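PDB 3MGJ: ornithine cyclodeaminase from Methanocaldococcus jannaschii, which probably converts ornithine to proline with release of ammonia in its full-length, NAD-dependent form, of which this chain is the N-terminal domain. Local coordinates for residues 9-13 with 43-48; 2-8 with 48-54. All coordinates share one frame; numbering follows the deposited sequence.

Interaction 1 of 2, residues 9-13 with 43-48; sequences RGHII and KTDPSY
At one end of the antiparallel sheet, where strand 2-10 is about to stop and strand 47-55 has just begun, Gly-10 and Ser-47 form a hydrogen-bonded pair that closes the ladder between the two central strands. Gly-10 N donates a hydrogen bond to Ser-47 O at 3.0 Å, and Ser-47 N donates one of 2.8 Å to Gly-10 O. Arg-9 and Tyr-48 follow as a non-hydrogen-bonded pair, and Arg-9 CA adds a CA-H...O contact to Ser-47 O. Past Gly-10 and Pro-46 the two chains leave the ladder. Gly-10 takes a backbone conformation (phi 125°, psi -123°) in which a CB would collide with the carbonyl oxygen of Arg-9, and Pro-46 CB lies 3.9 Å from Gly-10 CA.

With CG anti to the backbone N (chi1 -168°) and the chain extended as far as NE, Arg-9 runs alongside Pro-46. The CB of that proline sits over one face of the guanidinium, towards its rim, and its CG is 4.0 Å from Arg-9 NH1. The same NH1 makes a long, weak ion pair with Glu-79 on the neighbouring strand. On the other side of the sheet Ser-47 is buried: its OG lies 4.1 Å from Ile-13 CD1, and Ile-12 CG1 is 4.2 Å from its carbonyl O. Phe-37 and Ile-39 add to this apolar surround, and Ile-13 also packs on Ile-13 of the second subunit. The His-11 ring turns its edge to Thr-44 O, while NE2 stands 3.4 Å from Lys-43 O. Lys-43 itself reaches away to a salt bridge with Asp-23 of the second subunit. Antiparallel pairing of the first and third strands, as here, is a hallmark of the ferredoxin-like beta-alpha-beta-beta-alpha-beta fold.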
# COMPACT_ATOMS: atom_id res chain seq x y z
N ARG A 9 -1.37 6.99 -8.09
CA ARG A 9 -2.71 6.50 -8.39
C ARG A 9 -2.61 5.38 -9.42
O ARG A 9 -1.80 5.44 -10.34
CB ARG A 9 -3.55 7.65 -8.91
CG ARG A 9 -5.02 7.40 -8.99
CD ARG A 9 -5.67 8.51 -9.80
NE ARG A 9 -7.13 8.37 -9.89
CZ ARG A 9 -7.78 7.63 -10.79
NH1 ARG A 9 -7.11 6.92 -11.70
NH2 ARG A 9 -9.10 7.60 -10.77
N GLY A 10 -3.41 4.34 -9.23
CA GLY A 10 -3.45 3.24 -10.17
C GLY A 10 -3.19 1.88 -9.56
O GLY A 10 -3.89 1.44 -8.65
N HIS A 11 -2.18 1.20 -10.09
CA HIS A 11 -1.83 -0.14 -9.65
C HIS A 11 -0.62 -0.18 -8.77
O HIS A 11 0.40 -0.74 -9.12
CB HIS A 11 -1.66 -1.06 -10.85
CG HIS A 11 -2.95 -1.65 -11.30
ND1 HIS A 11 -4.03 -0.87 -11.68
CD2 HIS A 11 -3.36 -2.93 -11.40
CE1 HIS A 11 -5.04 -1.65 -12.01
NE2 HIS A 11 -4.66 -2.91 -11.85
N ILE A 12 -0.77 0.39 -7.59
CA ILE A 12 0.31 0.49 -6.63
C ILE A 12 0.89 -0.88 -6.27
O ILE A 12 2.10 -1.04 -6.21
CB ILE A 12 -0.15 1.20 -5.35
CG1 ILE A 12 -0.82 2.52 -5.71
CG2 ILE A 12 1.03 1.43 -4.42
CD1 ILE A 12 -0.13 3.23 -6.86
N ILE A 13 0.00 -1.84 -6.03
CA ILE A 13 0.38 -3.19 -5.62
C ILE A 13 0.56 -4.14 -6.80
O ILE A 13 -0.26 -4.17 -7.72
CB ILE A 13 -0.68 -3.78 -4.67
CG1 ILE A 13 -0.97 -2.82 -3.51
CG2 ILE A 13 -0.24 -5.15 -4.15
CD1 ILE A 13 -2.43 -2.48 -3.36
N LYS A 43 -9.91 -5.31 -7.81
CA LYS A 43 -8.51 -5.15 -8.23
C LYS A 43 -8.37 -4.45 -9.58
O LYS A 43 -7.26 -4.12 -10.02
CB LYS A 43 -7.82 -6.50 -8.29
CG LYS A 43 -8.18 -7.35 -9.51
CD LYS A 43 -7.56 -8.75 -9.38
CE LYS A 43 -7.82 -9.61 -10.61
NZ LYS A 43 -6.85 -10.75 -10.67
N THR A 44 -9.51 -4.25 -10.24
CA THR A 44 -9.55 -3.65 -11.55
C THR A 44 -9.69 -2.15 -11.37
O THR A 44 -9.47 -1.35 -12.29
CB THR A 44 -10.72 -4.20 -12.33
OG1 THR A 44 -10.86 -3.48 -13.56
CG2 THR A 44 -11.99 -4.04 -11.51
N ASP A 45 -10.08 -1.76 -10.17
CA ASP A 45 -10.13 -0.35 -9.82
C ASP A 45 -8.77 0.12 -9.30
O ASP A 45 -7.89 -0.70 -8.97
CB ASP A 45 -11.23 -0.07 -8.81
CG ASP A 45 -12.59 -0.47 -9.31
OD1 ASP A 45 -12.78 -0.53 -10.54
OD2 ASP A 45 -13.48 -0.75 -8.48
N PRO A 46 -8.58 1.44 -9.24
CA PRO A 46 -7.29 2.01 -8.86
C PRO A 46 -7.15 2.18 -7.37
O PRO A 46 -8.11 2.53 -6.69
CB PRO A 46 -7.32 3.40 -9.53
CG PRO A 46 -8.54 3.39 -10.44
CD PRO A 46 -9.49 2.47 -9.77
N SER A 47 -5.96 1.96 -6.85
CA SER A 47 -5.68 2.32 -5.47
C SER A 47 -4.98 3.67 -5.46
O SER A 47 -4.62 4.19 -6.51
CB SER A 47 -4.79 1.27 -4.80
OG SER A 47 -5.22 -0.04 -5.13
N TYR A 48 -4.78 4.24 -4.29
CA TYR A 48 -3.97 5.44 -4.24
C TYR A 48 -3.13 5.49 -2.98
O TYR A 48 -3.49 4.93 -1.96
CB TYR A 48 -4.80 6.72 -4.46
CG TYR A 48 -5.68 7.14 -3.31
CD1 TYR A 48 -5.13 7.67 -2.14
CD2 TYR A 48 -7.06 7.04 -3.39
CE1 TYR A 48 -5.94 8.07 -1.08
CE2 TYR A 48 -7.89 7.45 -2.33
CZ TYR A 48 -7.31 7.96 -1.18
OH TYR A 48 -8.10 8.36 -0.13

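Interaction 2 of 2, residues 2-8 with 48-54; sequences FMREIEL and YAKILVI
Glu-7 and Lys-50 face each other in a non-hydrogen-bonded pair, and their side chains run side by side in the same direction. The Glu-7 chain leaves with CG opposite the backbone N (chi1 175°), which carries the carboxylate alongside the lysine stem, where OE1 meets CE of Lys-50 at 3.3 Å. Its ion pair with Lys-50 NZ is long, at 4.0 Å; the lysine chain bends at its last torsion, and the main partner of NZ is Glu-36 of strand 31-38. Glu-5, opposite Leu-52 in the next non-hydrogen-bonded pair, crosses the same stem at a slant, OE2 3.3 Å from Lys-50 CD. Were Lys-50 an alanine, Glu-36 would probably lose its salt-bridge mate, and the carboxylates of Glu-5 and Glu-7 the stem they lie against.

These are the two central strands of a ferredoxin-like sheet, antiparallel at 159°, with Arg-4/Val-53, Ile-6/Ile-51 and Leu-8/Ala-49 as the hydrogen-bonded pairs. In the middle one, Ile-6 N donates to Ile-51 O at 2.8 Å; the Arg-4 N bond to Val-53 O is weak.

On the opposite face Ile-6 carries CG1 between the backbone N and the carbonyl carbon (chi1 72°), side by side with Ile-51 and 4.1 Å from its CB. Ile-6 CG2 turns instead to Val-53 CG2, at 4.4 Å. Leu-65 of helix 58-74 packs on Ile-6, Val-53 and the Arg-4 chain, whose guanidinium forms a salt bridge with Asp-62 of that helix. On the Lys-50 side, further along, selenomethionine Met-3 lays CB against Leu-52 CD1 at 4.2 Å and CG against Ile-54 CG2 at 4.3 Å.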
# COMPACT_ATOMS: atom_id res chain seq x y z
N PHE A 2 12.04 21.36 3.80
CA PHE A 2 10.79 21.52 3.08
C PHE A 2 9.99 20.21 2.95
O PHE A 2 10.54 19.11 3.00
CB PHE A 2 11.05 22.17 1.73
CG PHE A 2 9.84 22.80 1.13
CD1 PHE A 2 9.32 23.96 1.67
CD2 PHE A 2 9.20 22.21 0.05
CE1 PHE A 2 8.18 24.54 1.13
CE2 PHE A 2 8.06 22.79 -0.49
CZ PHE A 2 7.55 23.95 0.04
N MSE A 3 8.67 20.33 2.80
CA MSE A 3 7.78 19.20 2.56
C MSE A 3 6.74 19.48 1.51
O MSE A 3 6.10 20.51 1.56
CB MSE A 3 7.00 18.84 3.81
CG MSE A 3 7.81 18.65 5.06
SE MSE A 3 6.58 18.58 6.56
CE MSE A 3 7.44 19.94 7.69
N ARG A 4 6.55 18.56 0.59
CA ARG A 4 5.35 18.56 -0.23
C ARG A 4 4.75 17.18 -0.23
O ARG A 4 5.44 16.21 0.00
CB ARG A 4 5.63 19.03 -1.66
CG ARG A 4 4.35 19.36 -2.46
CD ARG A 4 4.64 20.03 -3.81
NE ARG A 4 4.75 21.50 -3.75
CZ ARG A 4 5.90 22.18 -3.84
NH1 ARG A 4 7.05 21.54 -4.01
NH2 ARG A 4 5.89 23.51 -3.79
N GLU A 5 3.46 17.09 -0.49
CA GLU A 5 2.75 15.83 -0.47
C GLU A 5 2.43 15.41 -1.90
O GLU A 5 2.00 16.23 -2.70
CB GLU A 5 1.47 16.00 0.32
CG GLU A 5 0.88 14.72 0.84
CD GLU A 5 -0.47 14.95 1.52
OE1 GLU A 5 -0.83 16.13 1.75
OE2 GLU A 5 -1.16 13.94 1.84
N ILE A 6 2.67 14.15 -2.23
CA ILE A 6 2.33 13.66 -3.56
C ILE A 6 1.36 12.52 -3.46
O ILE A 6 1.13 12.00 -2.39
CB ILE A 6 3.57 13.20 -4.37
CG1 ILE A 6 4.12 11.90 -3.81
CG2 ILE A 6 4.62 14.28 -4.36
CD1 ILE A 6 4.86 11.09 -4.81
N GLU A 7 0.79 12.11 -4.58
CA GLU A 7 -0.11 10.98 -4.59
C GLU A 7 0.15 10.10 -5.79
O GLU A 7 0.27 10.59 -6.89
CB GLU A 7 -1.53 11.48 -4.59
CG GLU A 7 -2.58 10.43 -4.70
CD GLU A 7 -3.93 11.06 -4.52
OE1 GLU A 7 -4.23 11.43 -3.37
OE2 GLU A 7 -4.68 11.23 -5.51
N LEU A 8 0.30 8.80 -5.57
CA LEU A 8 0.35 7.87 -6.68
C LEU A 8 -1.04 7.34 -6.87
O LEU A 8 -1.79 7.24 -5.92
CB LEU A 8 1.30 6.70 -6.41
CG LEU A 8 2.80 6.98 -6.45
CD1 LEU A 8 3.07 8.07 -7.44
CD2 LEU A 8 3.28 7.38 -5.10
N TYR A 48 -4.78 4.24 -4.29
CA TYR A 48 -3.97 5.44 -4.24
C TYR A 48 -3.13 5.49 -2.98
O TYR A 48 -3.49 4.93 -1.96
CB TYR A 48 -4.80 6.72 -4.46
CG TYR A 48 -5.68 7.14 -3.31
CD1 TYR A 48 -5.13 7.67 -2.14
CD2 TYR A 48 -7.06 7.04 -3.39
CE1 TYR A 48 -5.94 8.07 -1.08
CE2 TYR A 48 -7.89 7.45 -2.33
CZ TYR A 48 -7.31 7.96 -1.18
OH TYR A 48 -8.10 8.36 -0.13
N ALA A 49 -1.98 6.13 -3.08
CA ALA A 49 -1.13 6.33 -1.93
C ALA A 49 -0.78 7.81 -1.82
O ALA A 49 -0.46 8.45 -2.82
CB ALA A 49 0.11 5.51 -2.09
N LYS A 50 -0.86 8.36 -0.62
CA LYS A 50 -0.31 9.68 -0.37
C LYS A 50 1.01 9.56 0.39
O LYS A 50 1.10 8.90 1.41
CB LYS A 50 -1.28 10.56 0.41
CG LYS A 50 -2.54 10.89 -0.29
CD LYS A 50 -3.32 11.88 0.54
CE LYS A 50 -4.53 12.40 -0.20
NZ LYS A 50 -5.80 11.78 0.25
N ILE A 51 2.04 10.20 -0.13
CA ILE A 51 3.37 10.13 0.42
C ILE A 51 3.85 11.55 0.59
O ILE A 51 3.74 12.36 -0.33
CB ILE A 51 4.32 9.45 -0.55
CG1 ILE A 51 3.86 8.02 -0.80
CG2 ILE A 51 5.74 9.52 -0.05
CD1 ILE A 51 4.36 7.45 -2.08
N LEU A 52 4.36 11.84 1.78
CA LEU A 52 5.03 13.09 2.09
C LEU A 52 6.51 12.96 1.77
O LEU A 52 7.15 12.00 2.18
CB LEU A 52 4.85 13.37 3.57
CG LEU A 52 5.21 14.70 4.19
CD1 LEU A 52 4.15 15.72 3.86
CD2 LEU A 52 5.30 14.48 5.69
N VAL A 53 7.05 13.94 1.04
CA VAL A 53 8.44 13.94 0.63
C VAL A 53 9.14 15.05 1.38
O VAL A 53 8.63 16.15 1.46
CB VAL A 53 8.58 14.21 -0.88
CG1 VAL A 53 10.03 14.26 -1.29
CG2 VAL A 53 7.87 13.15 -1.66
N ILE A 54 10.29 14.76 1.94
CA ILE A 54 10.97 15.72 2.78
C ILE A 54 12.42 15.90 2.33
O ILE A 54 13.18 14.95 2.19
CB ILE A 54 10.98 15.24 4.23
CG1 ILE A 54 9.61 14.69 4.62
CG2 ILE A 54 11.39 16.36 5.13
CD1 ILE A 54 9.59 14.00 5.95

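Overall arrangement
From the N terminus, strand 2-10 supplies one side of both contacts: residues 2-8 to interaction 2, then residues 9-13 to interaction 1. The chain next makes helix 17-27 and strand 31-38, outermost within this chain, before returning through 43-48, which closes the shorter loop, and then 48-54, which closes the longer one. Interaction 1 thus nests within interaction 2, as expected for an antiparallel ladder, and Tyr-48 belongs to both. Their centres lie about 17 Å apart along one strand pair: interaction 1 at the sheet's end, close to the second subunit, and interaction 2 near the middle of the domain. Helix 58-74 and strand 78-83 follow, the latter flanking strand 2-10.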